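Local coordinates for protein metagenomic carboxyl esterase MGS0156 (Uncultured organism, PDB 5D8M) that probably hydrolyses carboxylic ester bonds, acting as a carboxyl esterase of metagenomic origin, at residues I30-G35 with G69-T74; R36-M41 with L64-G69; T42-D47 with V78-S83; G54-D59 with N320-P325; Y246-F251 with G293-D298. One frame throughout, in Å; residues are numbered along the deposited sequence. Where two conformers were deposited one is given.

Overall arrangement
All five contacts lie in what is consistent with an alpha/beta-hydrolase fold, and four of them fix the long loop between helix 34-48 and strand 87-92. Contacts 1, 2 and 3 follow one another along helix 34-48. The centres of contacts 1 and 2 are about 7 Å apart, and Arg38 and Glu70 form a salt bridge between them; the centre of contact 3 lies about 16 Å from that of contact 2. Contact 4 ties the same loop to the start of helix 324-338. Contact 5, centred about 9 Å from the middle of the chain, continues two sheet strands at their C-terminal ends; Trp65 joins it to contact 2, and Arg56 joins it to contact 4.

Contact 1 of 5, residues I30-G35 with G69-T74; sequences IQDGRG and GEPGPT
The loop 69-74 packs here against a strand-to-helix junction that holds an Asx turn, where edge strand 31-32 passes into helix 34-48 through Gly33 at the N-cap position. Asp32 OD1 takes the backbone N of Arg34 on its anti lone pair, at 3.2 Å. The Arg34 side chain, bent at chi3 (-68°), curls back so that its guanidinium meets the same carboxylate side-on and in plane: NE reaches OD1 of Asp32 at 2.8 Å, and NH2 forms a salt bridge to OD2 at 2.7 Å. Two syn lone pairs are thus used, and the plane of the arginine is fixed. Glu70 CA then sits over one guanidinium face, 3.4 Å above it. NH2 also bonds Ala68 O, while a water accepts from Arg34 NH1 (2.9 Å) and donates to Glu70 OE2 (2.6 Å). Glu70 OE1 turns instead to a salt bridge with Arg38. The ring of Pro71 lies against the Asp32 carboxylate, CD to OD2 at 3.6 Å. Gly35 presses its CA on Pro71 O (3.4 Å) in a CA-H...O contact, and a side chain here would clash with that oxygen. The arrangement is that of an Asx turn leading from edge strand 31-32 of the parallel sheet into helix 34-48.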
# COMPACT_ATOMS: atom_id res chain seq x y z
N ILE A 30 -1.94 8.49 -15.95
CA ILE A 30 -2.14 7.16 -15.37
C ILE A 30 -2.65 6.19 -16.41
O ILE A 30 -3.64 6.49 -17.08
CB ILE A 30 -3.13 7.19 -14.20
CG1 ILE A 30 -2.67 8.19 -13.14
CG2 ILE A 30 -3.28 5.82 -13.57
CD1 ILE A 30 -1.34 7.88 -12.63
N GLN A 31 -2.01 5.03 -16.52
CA GLN A 31 -2.49 3.96 -17.38
C GLN A 31 -3.56 3.16 -16.66
O GLN A 31 -3.38 2.79 -15.50
CB GLN A 31 -1.35 3.03 -17.80
CG GLN A 31 -0.17 3.72 -18.46
CD GLN A 31 0.94 2.73 -18.82
OE1 GLN A 31 0.71 1.51 -18.96
NE2 GLN A 31 2.15 3.25 -18.98
N ASP A 32 -4.66 2.90 -17.35
CA ASP A 32 -5.78 2.18 -16.74
C ASP A 32 -5.64 0.67 -16.90
O ASP A 32 -5.95 0.13 -17.94
CB ASP A 32 -7.11 2.65 -17.35
CG ASP A 32 -8.32 2.27 -16.50
OD1 ASP A 32 -8.19 1.35 -15.65
OD2 ASP A 32 -9.40 2.89 -16.67
N GLY A 33 -5.18 -0.03 -15.86
CA GLY A 33 -5.04 -1.48 -15.98
C GLY A 33 -6.07 -2.26 -15.20
O GLY A 33 -5.87 -3.46 -14.93
N ARG A 34 -7.16 -1.59 -14.83
CA ARG A 34 -8.19 -2.16 -13.97
C ARG A 34 -8.84 -3.41 -14.53
O ARG A 34 -9.18 -4.33 -13.78
CB ARG A 34 -9.30 -1.14 -13.68
CG ARG A 34 -8.89 -0.03 -12.75
CD ARG A 34 -10.00 0.97 -12.57
NE ARG A 34 -10.26 1.72 -13.79
CZ ARG A 34 -11.44 2.28 -14.07
NH1 ARG A 34 -12.45 2.14 -13.21
NH2 ARG A 34 -11.60 2.98 -15.19
N GLY A 35 -9.05 -3.42 -15.85
CA GLY A 35 -9.71 -4.51 -16.52
C GLY A 35 -8.86 -5.78 -16.53
O GLY A 35 -9.36 -6.86 -16.23
N GLY A 69 -15.92 3.65 -16.25
CA GLY A 69 -14.91 3.63 -17.29
C GLY A 69 -14.01 2.41 -17.31
O GLY A 69 -13.05 2.37 -18.07
N GLU A 70 -14.31 1.40 -16.50
CA GLU A 70 -13.39 0.27 -16.43
C GLU A 70 -13.31 -0.48 -17.77
O GLU A 70 -14.32 -0.89 -18.33
CB GLU A 70 -13.79 -0.69 -15.31
CG GLU A 70 -12.72 -1.76 -15.04
CD GLU A 70 -13.13 -2.72 -13.95
OE1 GLU A 70 -13.29 -3.92 -14.25
OE2 GLU A 70 -13.27 -2.30 -12.79
N PRO A 71 -12.08 -0.67 -18.28
CA PRO A 71 -11.85 -1.44 -19.51
C PRO A 71 -12.38 -2.87 -19.38
O PRO A 71 -12.37 -3.42 -18.28
CB PRO A 71 -10.33 -1.45 -19.66
CG PRO A 71 -9.85 -0.30 -18.81
CD PRO A 71 -10.82 -0.23 -17.67
N GLY A 72 -12.85 -3.45 -20.48
CA GLY A 72 -13.30 -4.83 -20.47
C GLY A 72 -12.13 -5.79 -20.28
O GLY A 72 -10.97 -5.36 -20.31
N PRO A 73 -12.42 -7.08 -20.06
CA PRO A 73 -11.35 -8.08 -20.03
C PRO A 73 -10.76 -8.29 -21.43
O PRO A 73 -11.47 -8.13 -22.42
CB PRO A 73 -12.07 -9.34 -19.51
CG PRO A 73 -13.51 -9.11 -19.83
CD PRO A 73 -13.74 -7.64 -19.71
N THR A 74 -9.47 -8.60 -21.51
CA THR A 74 -8.78 -8.72 -22.80
C THR A 74 -9.06 -10.06 -23.47
O THR A 74 -8.92 -10.20 -24.69
CB THR A 74 -7.25 -8.55 -22.65
OG1 THR A 74 -6.71 -9.67 -21.93
CG2 THR A 74 -6.92 -7.26 -21.89
O HOH W 1 -12.97 -0.06 -11.43

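Contact 2 of 5, residues R36-M41 with L64-G69; sequences RFREIM and LWRLAG
Arg38 carries the polar half of this contact, and each of its three guanidinium nitrogens has a partner. NH1 and NH2 close end-on around one acceptor, Leu64 O, each 2.9 Å from it. The oxygen lies in the guanidinium plane, but both donors stand above the carbonyl plane, NH2 by 66°, so neither uses a lone pair directly. A water accepts from Leu64 N at 3.0 Å and, more weakly, from Arg38 NH1, which satisfies the other end of the same residue's backbone. NE is taken by Glu70 OE1 in a salt bridge. The chain reaches this position with CG anti to the backbone N and a bend at chi3 (-53°), and Arg66 CG lies over one guanidinium face, 3.6 Å from NH2. Here the irregular loop that follows helix 34-48 folds back along the helix, on the flank of an alpha/beta-hydrolase-like sheet. Leu64 meets the helix mainly through CD1, which sits 3.7 Å from Arg38 CA, 3.9 Å from Phe37 CD2 and 4.1 Å from SE of Met41, a selenomethionine. Helix 324-338 packs against Phe37 and Met41 as well. Trp65 points away from helix 34-48, and its NE1 is satisfied by Phe251 O.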
# COMPACT_ATOMS: atom_id res chain seq x y z
N ARG A 36 -7.59 -5.66 -16.88
CA ARG A 36 -6.73 -6.83 -16.94
C ARG A 36 -6.45 -7.34 -15.52
O ARG A 36 -6.42 -8.55 -15.28
CB ARG A 36 -5.43 -6.52 -17.69
CG ARG A 36 -4.46 -7.71 -17.81
CD ARG A 36 -5.10 -8.93 -18.45
NE ARG A 36 -4.13 -10.02 -18.59
CZ ARG A 36 -4.42 -11.23 -19.05
NH1 ARG A 36 -5.66 -11.53 -19.41
NH2 ARG A 36 -3.47 -12.15 -19.15
N PHE A 37 -6.29 -6.43 -14.57
CA PHE A 37 -6.05 -6.87 -13.20
C PHE A 37 -7.25 -7.66 -12.65
O PHE A 37 -7.07 -8.71 -12.02
CB PHE A 37 -5.69 -5.69 -12.29
CG PHE A 37 -5.27 -6.11 -10.91
CD1 PHE A 37 -3.99 -6.59 -10.66
CD2 PHE A 37 -6.17 -6.07 -9.86
CE1 PHE A 37 -3.60 -7.00 -9.37
CE2 PHE A 37 -5.80 -6.47 -8.57
CZ PHE A 37 -4.51 -6.93 -8.33
N ARG A 38 -8.48 -7.16 -12.88
CA ARG A 38 -9.68 -7.90 -12.45
C ARG A 38 -9.73 -9.30 -13.07
O ARG A 38 -10.04 -10.29 -12.40
CB ARG A 38 -10.97 -7.14 -12.82
CG ARG A 38 -12.26 -7.92 -12.49
CD ARG A 38 -13.55 -7.15 -12.88
NE ARG A 38 -13.58 -5.80 -12.31
CZ ARG A 38 -13.95 -5.49 -11.07
NH1 ARG A 38 -14.35 -6.44 -10.24
NH2 ARG A 38 -13.94 -4.22 -10.67
N GLU A 39 -9.40 -9.35 -14.35
CA GLU A 39 -9.37 -10.59 -15.09
C GLU A 39 -8.40 -11.61 -14.47
O GLU A 39 -8.74 -12.77 -14.29
CB GLU A 39 -8.99 -10.28 -16.53
CG GLU A 39 -9.12 -11.41 -17.54
CD GLU A 39 -8.91 -10.89 -18.95
OE1 GLU A 39 -8.40 -9.76 -19.09
OE2 GLU A 39 -9.29 -11.59 -19.91
N ILE A 40 -7.19 -11.15 -14.18
CA ILE A 40 -6.17 -11.99 -13.57
C ILE A 40 -6.60 -12.46 -12.18
O ILE A 40 -6.53 -13.66 -11.87
CB ILE A 40 -4.83 -11.23 -13.48
CG1 ILE A 40 -4.22 -11.12 -14.88
CG2 ILE A 40 -3.87 -11.93 -12.51
CD1 ILE A 40 -2.96 -10.25 -14.94
N MSE A 41 -7.06 -11.53 -11.34
CA MSE A 41 -7.39 -11.89 -9.96
C MSE A 41 -8.59 -12.84 -9.94
O MSE A 41 -8.62 -13.83 -9.20
CB MSE A 41 -7.66 -10.65 -9.11
CG MSE A 41 -7.75 -10.94 -7.62
SE MSE A 41 -7.79 -9.32 -6.54
CE MSE A 41 -8.18 -10.19 -4.81
N LEU A 64 -13.13 -6.34 -6.07
CA LEU A 64 -12.65 -5.08 -6.65
C LEU A 64 -13.82 -4.24 -7.09
O LEU A 64 -14.63 -4.69 -7.90
CB LEU A 64 -11.75 -5.35 -7.85
CG LEU A 64 -10.46 -6.12 -7.59
CD1 LEU A 64 -9.92 -6.68 -8.92
CD2 LEU A 64 -9.41 -5.17 -6.94
N TRP A 65 -13.90 -3.02 -6.56
CA TRP A 65 -15.00 -2.12 -6.91
C TRP A 65 -15.01 -1.84 -8.39
O TRP A 65 -13.95 -1.73 -9.00
CB TRP A 65 -14.89 -0.79 -6.16
CG TRP A 65 -15.22 -0.88 -4.71
CD1 TRP A 65 -14.33 -0.96 -3.67
CD2 TRP A 65 -16.52 -0.93 -4.14
NE1 TRP A 65 -15.01 -1.03 -2.48
CE2 TRP A 65 -16.36 -1.03 -2.74
CE3 TRP A 65 -17.82 -0.90 -4.66
CZ2 TRP A 65 -17.44 -1.09 -1.86
CZ3 TRP A 65 -18.90 -0.96 -3.78
CH2 TRP A 65 -18.70 -1.05 -2.40
N ARG A 66 -16.21 -1.74 -8.95
CA ARG A 66 -16.38 -1.36 -10.34
C ARG A 66 -16.62 0.13 -10.46
O ARG A 66 -17.77 0.55 -10.50
CB ARG A 66 -17.57 -2.10 -10.96
CG ARG A 66 -17.46 -3.60 -10.97
CD ARG A 66 -18.82 -4.26 -11.21
NE ARG A 66 -19.69 -4.14 -10.05
CZ ARG A 66 -20.93 -4.63 -9.97
NH1 ARG A 66 -21.45 -5.28 -11.00
NH2 ARG A 66 -21.64 -4.47 -8.86
N LEU A 67 -15.56 0.92 -10.54
CA LEU A 67 -15.69 2.35 -10.80
C LEU A 67 -15.99 2.54 -12.27
O LEU A 67 -15.85 1.61 -13.06
CB LEU A 67 -14.43 3.12 -10.38
CG LEU A 67 -14.51 3.75 -8.97
CD1 LEU A 67 -14.49 2.69 -7.88
CD2 LEU A 67 -13.42 4.80 -8.74
N ALA A 68 -16.40 3.75 -12.65
CA ALA A 68 -16.80 4.02 -14.03
C ALA A 68 -15.62 3.93 -14.99
O ALA A 68 -14.46 4.11 -14.60
CB ALA A 68 -17.47 5.42 -14.14
N GLY A 69 -15.92 3.65 -16.25
CA GLY A 69 -14.91 3.63 -17.29
C GLY A 69 -14.01 2.41 -17.31
O GLY A 69 -13.05 2.37 -18.07
O HOH W 2 -15.25 -7.93 -7.52

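Contact 3 of 5, residues T42-D47 with V78-S83; sequences TAIMAD and VPLGVS
Asp47 OD2 is the best-held polar atom, with two grips: a water donates to it at 2.8 Å, and a residue just before or after one of the segments is also hydrogen-bonded to it. The same water donates to Leu80 O at 3.1 Å, so it bridges the second half of helix 34-48 and the loop leading to strand 87-92, on the outer surface of this alpha/beta-hydrolase-like fold. No direct hydrogen bond joins the two segments; the rest is apolar. Leu80 holds its CG beside the backbone N (chi1 -71°) and divides its two methyls between two residues about one helical turn apart, Ile44 and Asp47. CD2 lies 3.9 Å from Ile44 CG1, the two side chains crossing obliquely. Leu80 and Asp47 reach toward each other tip to tip, with CD1 3.8 Å from Asp47 CB. An alanine here would remove both methyls and would probably loosen the loop from Ile44 and Asp47. Ile44 also touches Ala330 and Arg333 of helix 324-338. One turn of helix earlier than Asp47, Ala43 points its methyl at Val78. Its CB is equally near CB and CG2 of the valine, 3.8 Å from each.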
# COMPACT_ATOMS: atom_id res chain seq x y z
N THR A 42 -9.55 -12.57 -10.80
CA THR A 42 -10.74 -13.40 -10.90
C THR A 42 -10.43 -14.86 -11.34
O THR A 42 -10.98 -15.81 -10.76
CB THR A 42 -11.75 -12.74 -11.88
OG1 THR A 42 -12.17 -11.48 -11.34
CG2 THR A 42 -12.96 -13.63 -12.09
N ALA A 43 -9.56 -15.01 -12.33
CA ALA A 43 -9.12 -16.33 -12.80
C ALA A 43 -8.33 -17.08 -11.74
O ALA A 43 -8.49 -18.29 -11.58
CB ALA A 43 -8.27 -16.18 -14.08
N ILE A 44 -7.48 -16.35 -11.00
CA ILE A 44 -6.70 -16.94 -9.91
C ILE A 44 -7.63 -17.59 -8.89
O ILE A 44 -7.42 -18.73 -8.47
CB ILE A 44 -5.79 -15.88 -9.22
CG1 ILE A 44 -4.56 -15.61 -10.11
CG2 ILE A 44 -5.34 -16.33 -7.83
CD1 ILE A 44 -3.66 -14.52 -9.60
N MSE A 45 -8.68 -16.87 -8.51
CA MSE A 45 -9.59 -17.37 -7.50
C MSE A 45 -10.46 -18.47 -8.04
O MSE A 45 -10.83 -19.38 -7.30
CB MSE A 45 -10.42 -16.23 -6.95
CG MSE A 45 -9.54 -15.19 -6.28
SE MSE A 45 -10.48 -13.61 -5.66
CE MSE A 45 -11.30 -14.38 -4.06
N ALA A 46 -10.81 -18.42 -9.32
CA ALA A 46 -11.59 -19.51 -9.89
C ALA A 46 -10.71 -20.77 -9.96
O ALA A 46 -11.20 -21.88 -9.80
CB ALA A 46 -12.15 -19.15 -11.27
N ASP A 47 -9.42 -20.57 -10.19
CA ASP A 47 -8.50 -21.70 -10.39
C ASP A 47 -8.05 -22.38 -9.09
O ASP A 47 -7.96 -23.60 -9.03
CB ASP A 47 -7.27 -21.25 -11.17
CG ASP A 47 -6.27 -22.38 -11.39
OD1 ASP A 47 -6.47 -23.15 -12.36
OD2 ASP A 47 -5.30 -22.53 -10.62
N VAL A 78 -4.86 -16.15 -18.70
CA VAL A 78 -4.20 -15.79 -17.45
C VAL A 78 -3.24 -16.91 -17.05
O VAL A 78 -3.66 -18.04 -16.88
CB VAL A 78 -5.22 -15.54 -16.32
CG1 VAL A 78 -4.50 -15.15 -15.02
CG2 VAL A 78 -6.21 -14.44 -16.74
N PRO A 79 -1.94 -16.59 -16.93
CA PRO A 79 -0.93 -17.55 -16.46
C PRO A 79 -1.33 -18.10 -15.10
O PRO A 79 -1.62 -17.31 -14.20
CB PRO A 79 0.35 -16.71 -16.36
CG PRO A 79 0.09 -15.50 -17.22
CD PRO A 79 -1.38 -15.23 -17.08
N LEU A 80 -1.36 -19.41 -14.94
CA LEU A 80 -1.79 -19.98 -13.66
C LEU A 80 -0.83 -21.05 -13.18
O LEU A 80 -1.12 -21.80 -12.24
CB LEU A 80 -3.21 -20.55 -13.80
CG LEU A 80 -4.27 -19.45 -13.93
CD1 LEU A 80 -5.64 -20.00 -14.37
CD2 LEU A 80 -4.40 -18.66 -12.61
N GLY A 81 0.34 -21.11 -13.80
CA GLY A 81 1.37 -22.04 -13.39
C GLY A 81 2.43 -21.35 -12.56
O GLY A 81 2.24 -20.24 -12.10
N VAL A 82 3.55 -22.03 -12.36
CA VAL A 82 4.63 -21.53 -11.54
C VAL A 82 5.52 -20.61 -12.37
O VAL A 82 6.00 -20.98 -13.45
CB VAL A 82 5.49 -22.68 -10.96
CG1 VAL A 82 6.69 -22.12 -10.21
CG2 VAL A 82 4.63 -23.59 -10.06
N SER A 83 5.75 -19.42 -11.84
CA SER A 83 6.62 -18.46 -12.51
C SER A 83 8.07 -18.92 -12.44
O SER A 83 8.52 -19.45 -11.43
CB SER A 83 6.50 -17.07 -11.89
OG SER A 83 7.47 -16.20 -12.45
O HOH W 3 -2.73 -23.69 -10.31

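Contact 4 of 5, residues G54-D59 with N320-P325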
# COMPACT_ATOMS: atom_id res chain seq x y z
N GLY A 54 -9.16 -15.89 3.34
CA GLY A 54 -9.95 -14.75 2.92
C GLY A 54 -10.76 -14.93 1.64
O GLY A 54 -11.34 -13.96 1.15
N ASP A 55 -10.78 -16.14 1.08
CA ASP A 55 -11.57 -16.42 -0.13
C ASP A 55 -13.00 -15.89 -0.01
O ASP A 55 -13.63 -16.00 1.05
CB ASP A 55 -11.61 -17.92 -0.43
CG ASP A 55 -12.19 -18.23 -1.82
OD1 ASP A 55 -11.73 -17.64 -2.82
OD2 ASP A 55 -13.11 -19.08 -1.92
N ARG A 56 -13.50 -15.31 -1.10
CA ARG A 56 -14.85 -14.76 -1.16
C ARG A 56 -15.27 -14.75 -2.62
O ARG A 56 -14.46 -15.02 -3.51
CB ARG A 56 -14.90 -13.34 -0.58
CG ARG A 56 -13.98 -12.37 -1.31
CD ARG A 56 -14.29 -10.88 -0.99
NE ARG A 56 -13.95 -10.52 0.38
CZ ARG A 56 -13.93 -9.28 0.85
NH1 ARG A 56 -14.23 -8.24 0.07
NH2 ARG A 56 -13.60 -9.08 2.12
N SER A 57 -16.53 -14.41 -2.90
CA SER A 57 -16.96 -14.33 -4.29
C SER A 57 -16.27 -13.17 -4.97
O SER A 57 -16.11 -12.11 -4.36
CB SER A 57 -18.47 -14.17 -4.40
OG SER A 57 -18.83 -14.02 -5.77
N SER A 58 -15.88 -13.36 -6.23
CA SER A 58 -15.27 -12.28 -7.02
C SER A 58 -16.30 -11.48 -7.82
O SER A 58 -15.97 -10.46 -8.44
CB SER A 58 -14.21 -12.86 -7.97
OG SER A 58 -14.81 -13.74 -8.88
N ASP A 59 -17.55 -11.94 -7.81
CA ASP A 59 -18.63 -11.30 -8.57
C ASP A 59 -18.91 -9.86 -8.12
O ASP A 59 -18.81 -9.55 -6.94
CB ASP A 59 -19.92 -12.11 -8.47
CG ASP A 59 -19.80 -13.48 -9.08
OD1 ASP A 59 -18.77 -13.75 -9.74
OD2 ASP A 59 -20.73 -14.29 -8.93
N ASN A 320 -11.36 -7.65 9.06
CA ASN A 320 -10.01 -7.89 8.54
C ASN A 320 -9.96 -8.93 7.42
O ASN A 320 -8.91 -9.16 6.82
CB ASN A 320 -9.09 -8.31 9.69
CG ASN A 320 -7.62 -8.30 9.31
OD1 ASN A 320 -6.96 -9.34 9.33
ND2 ASN A 320 -7.11 -7.14 8.96
N SER A 321 -11.09 -9.56 7.16
CA SER A 321 -11.16 -10.60 6.13
C SER A 321 -11.12 -10.01 4.72
O SER A 321 -11.92 -9.15 4.38
CB SER A 321 -12.43 -11.44 6.30
OG SER A 321 -12.39 -12.14 7.53
N TYR A 322 -10.15 -10.47 3.93
CA TYR A 322 -10.03 -10.09 2.53
C TYR A 322 -9.12 -11.13 1.87
O TYR A 322 -8.23 -11.68 2.53
CB TYR A 322 -9.43 -8.68 2.35
CG TYR A 322 -9.43 -8.26 0.91
CD1 TYR A 322 -10.59 -7.79 0.29
CD2 TYR A 322 -8.28 -8.39 0.13
CE1 TYR A 322 -10.61 -7.44 -1.04
CE2 TYR A 322 -8.29 -8.06 -1.22
CZ TYR A 322 -9.45 -7.58 -1.79
OH TYR A 322 -9.43 -7.27 -3.12
N PRO A 323 -9.33 -11.43 0.57
CA PRO A 323 -8.43 -12.42 -0.07
C PRO A 323 -7.05 -11.87 -0.42
O PRO A 323 -6.71 -11.74 -1.61
CB PRO A 323 -9.20 -12.83 -1.34
CG PRO A 323 -10.08 -11.65 -1.65
CD PRO A 323 -10.50 -11.13 -0.27
N ARG A 324 -6.26 -11.55 0.60
CA ARG A 324 -4.87 -11.07 0.40
C ARG A 324 -3.98 -12.01 -0.46
O ARG A 324 -3.24 -11.51 -1.31
CB ARG A 324 -4.20 -10.80 1.78
CG ARG A 324 -4.85 -9.60 2.55
CD ARG A 324 -4.26 -9.43 3.95
NE ARG A 324 -4.64 -10.53 4.84
CZ ARG A 324 -5.76 -10.54 5.56
NH1 ARG A 324 -6.04 -11.57 6.34
NH2 ARG A 324 -6.59 -9.51 5.50
N PRO A 325 -4.06 -13.36 -0.26
CA PRO A 325 -3.22 -14.20 -1.12
C PRO A 325 -3.53 -14.04 -2.60
O PRO A 325 -2.60 -13.92 -3.41
CB PRO A 325 -3.55 -15.63 -0.67
CG PRO A 325 -4.01 -15.45 0.78
CD PRO A 325 -4.79 -14.17 0.74
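Backbone meets backbone at Gly54 and Pro323, whose CA atoms are 4.1 Å apart. Pro323 is the centre of an inverse gamma turn, in which Arg324 N bonds Tyr322 O at 2.8 Å. That oxygen also receives Gly54 CA in a nearly straight CA-H...O contact (3.5 Å, 167° at the hydrogen). Gly54 has a positive phi, and a CB would clash with Tyr322 O, so glycine suits the position twice over. Gly54 O in turn rests on the proline ring, 3.3 Å from Pro323 CD. The turn delivers the chain into helix 324-338, the C-terminal helix packed beside helix 34-48 in this alpha/beta-hydrolase-like fold, with Pro323 at its N-cap position. Arg56 reaches over the turn from the loop side. Its CG takes the crowded place between N and carbonyl carbon (chi1 59°), and its guanidinium turns one face to Tyr322 CD1 and Pro323 CD, with NE 3.6 Å from that CD. Guanidinium and tyrosine ring planes stand 74° apart, and NH2 comes to 2.8 Å from Ser321 O. NH1 bonds Gly62 O and Asn296 O; an alanine here would remove these bonds and would probably loosen the loop from Tyr322 and Pro323. Arg324 NH2 bonds Asn320 O at 2.7 Å, almost along the carbonyl axis.

Contact 5 of 5, residues Y246-F251 with G293-D298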
# COMPACT_ATOMS: atom_id res chain seq x y z
N TYR A 246 2.76 1.00 -9.97
CA TYR A 246 1.42 0.44 -10.00
C TYR A 246 0.72 0.75 -8.70
O TYR A 246 1.36 0.73 -7.64
CB TYR A 246 1.45 -1.09 -10.21
CG TYR A 246 2.33 -1.55 -11.37
CD1 TYR A 246 3.69 -1.73 -11.20
CD2 TYR A 246 1.77 -1.83 -12.61
CE1 TYR A 246 4.51 -2.17 -12.26
CE2 TYR A 246 2.56 -2.27 -13.67
CZ TYR A 246 3.93 -2.43 -13.49
OH TYR A 246 4.71 -2.88 -14.50
N SER A 247 -0.58 1.00 -8.75
CA SER A 247 -1.28 1.37 -7.51
C SER A 247 -2.63 0.67 -7.40
O SER A 247 -3.38 0.54 -8.39
CB SER A 247 -1.50 2.89 -7.45
OG SER A 247 -0.26 3.60 -7.52
N LEU A 248 -2.93 0.25 -6.17
CA LEU A 248 -4.23 -0.23 -5.73
C LEU A 248 -4.70 0.71 -4.63
O LEU A 248 -3.94 0.99 -3.70
CB LEU A 248 -4.15 -1.66 -5.20
CG LEU A 248 -3.90 -2.72 -6.27
CD1 LEU A 248 -3.24 -3.94 -5.61
CD2 LEU A 248 -5.22 -3.14 -6.90
N ALA A 249 -5.92 1.23 -4.76
CA ALA A 249 -6.48 2.09 -3.73
C ALA A 249 -7.72 1.46 -3.09
O ALA A 249 -8.75 1.31 -3.73
CB ALA A 249 -6.81 3.46 -4.32
N ALA A 250 -7.61 1.08 -1.81
CA ALA A 250 -8.71 0.37 -1.15
C ALA A 250 -9.78 1.30 -0.59
O ALA A 250 -9.50 2.45 -0.21
CB ALA A 250 -8.16 -0.51 -0.04
N PHE A 251 -11.01 0.80 -0.56
CA PHE A 251 -12.05 1.34 0.30
C PHE A 251 -13.14 0.30 0.46
O PHE A 251 -13.31 -0.57 -0.40
CB PHE A 251 -12.61 2.66 -0.26
CG PHE A 251 -13.35 2.54 -1.58
CD1 PHE A 251 -12.67 2.70 -2.79
CD2 PHE A 251 -14.71 2.32 -1.60
CE1 PHE A 251 -13.36 2.61 -3.99
CE2 PHE A 251 -15.40 2.24 -2.80
CZ PHE A 251 -14.73 2.39 -4.00
N GLY A 293 -6.64 -0.87 -9.64
CA GLY A 293 -8.00 -0.94 -9.17
C GLY A 293 -8.22 -0.61 -7.71
O GLY A 293 -7.38 0.01 -7.03
N TYR A 294 -9.38 -1.03 -7.23
CA TYR A 294 -9.87 -0.62 -5.92
C TYR A 294 -10.36 -1.81 -5.10
O TYR A 294 -11.52 -2.17 -5.18
CB TYR A 294 -11.00 0.42 -6.07
CG TYR A 294 -10.61 1.67 -6.85
CD1 TYR A 294 -10.67 1.69 -8.25
CD2 TYR A 294 -10.17 2.82 -6.19
CE1 TYR A 294 -10.32 2.82 -8.97
CE2 TYR A 294 -9.81 3.98 -6.92
CZ TYR A 294 -9.90 3.96 -8.30
OH TYR A 294 -9.56 5.05 -9.04
N PRO A 295 -9.45 -2.44 -4.33
CA PRO A 295 -9.85 -3.54 -3.44
C PRO A 295 -10.96 -3.12 -2.51
O PRO A 295 -10.89 -2.06 -1.92
CB PRO A 295 -8.58 -3.82 -2.64
CG PRO A 295 -7.46 -3.37 -3.55
CD PRO A 295 -8.01 -2.14 -4.24
N ASN A 296 -11.98 -3.96 -2.41
CA ASN A 296 -13.11 -3.75 -1.51
C ASN A 296 -12.74 -4.20 -0.10
O ASN A 296 -13.04 -5.31 0.32
CB ASN A 296 -14.35 -4.52 -2.02
CG ASN A 296 -15.62 -4.10 -1.32
OD1 ASN A 296 -15.58 -3.39 -0.29
ND2 ASN A 296 -16.76 -4.56 -1.85
N ALA A 297 -12.08 -3.31 0.63
CA ALA A 297 -11.41 -3.68 1.86
C ALA A 297 -11.01 -2.39 2.56
O ALA A 297 -10.76 -1.38 1.88
CB ALA A 297 -10.14 -4.56 1.54
N ASP A 298 -10.89 -2.41 3.89
CA ASP A 298 -10.43 -1.21 4.57
C ASP A 298 -8.90 -1.24 4.61
O ASP A 298 -8.28 -2.16 4.10
CB ASP A 298 -11.08 -1.05 5.99
CG ASP A 298 -10.66 -2.16 6.99
OD1 ASP A 298 -9.51 -2.68 6.92
OD2 ASP A 298 -11.46 -2.47 7.90
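Neighbouring parallel strands 244-248 and 290-293 of the alpha/beta-hydrolase-like sheet run on past their C-terminal ends here, side by side, in the region where enzymes of that fold usually carry catalytic loops. Three backbone hydrogen bonds join the extensions. Ala249 N meets Gly293 O at 3.0 Å, and Phe251 N meets Pro295 O at 3.2 Å, both nearly along the C=O axes. The third, from Ala297 N to Phe251 O (3.2 Å), is different: the donor stands 67° out of the carbonyl plane, where the chain turns through an inverse gamma turn centred on Asn296. Between these bonds Ala249 O is buried with no hydrogen-bonding partner in the model, as is Gly293 N; Ala249 O has the CA-H of Tyr294, 3.1 Å from CA, against it. A side chain on Gly293 would jam against the preceding carbonyl at its backbone angles. Apolar side chains line the join: Leu248 CD2 lies on Pro295 CD, and Ala250 CB comes within 3.3 Å of Ala297 O. Trp65 stacks on the Phe251 ring and gives its NE1 to Phe251 O. Phe251 CG occupies the crowded position between backbone N and carbonyl carbon (chi1 65°), which swings the ring back to Tyr294. There CE1 of Phe251 touches Tyr294 CB at 3.8 Å, and Tyr294 CD2 lies at the phenylalanine edge, in the ring plane.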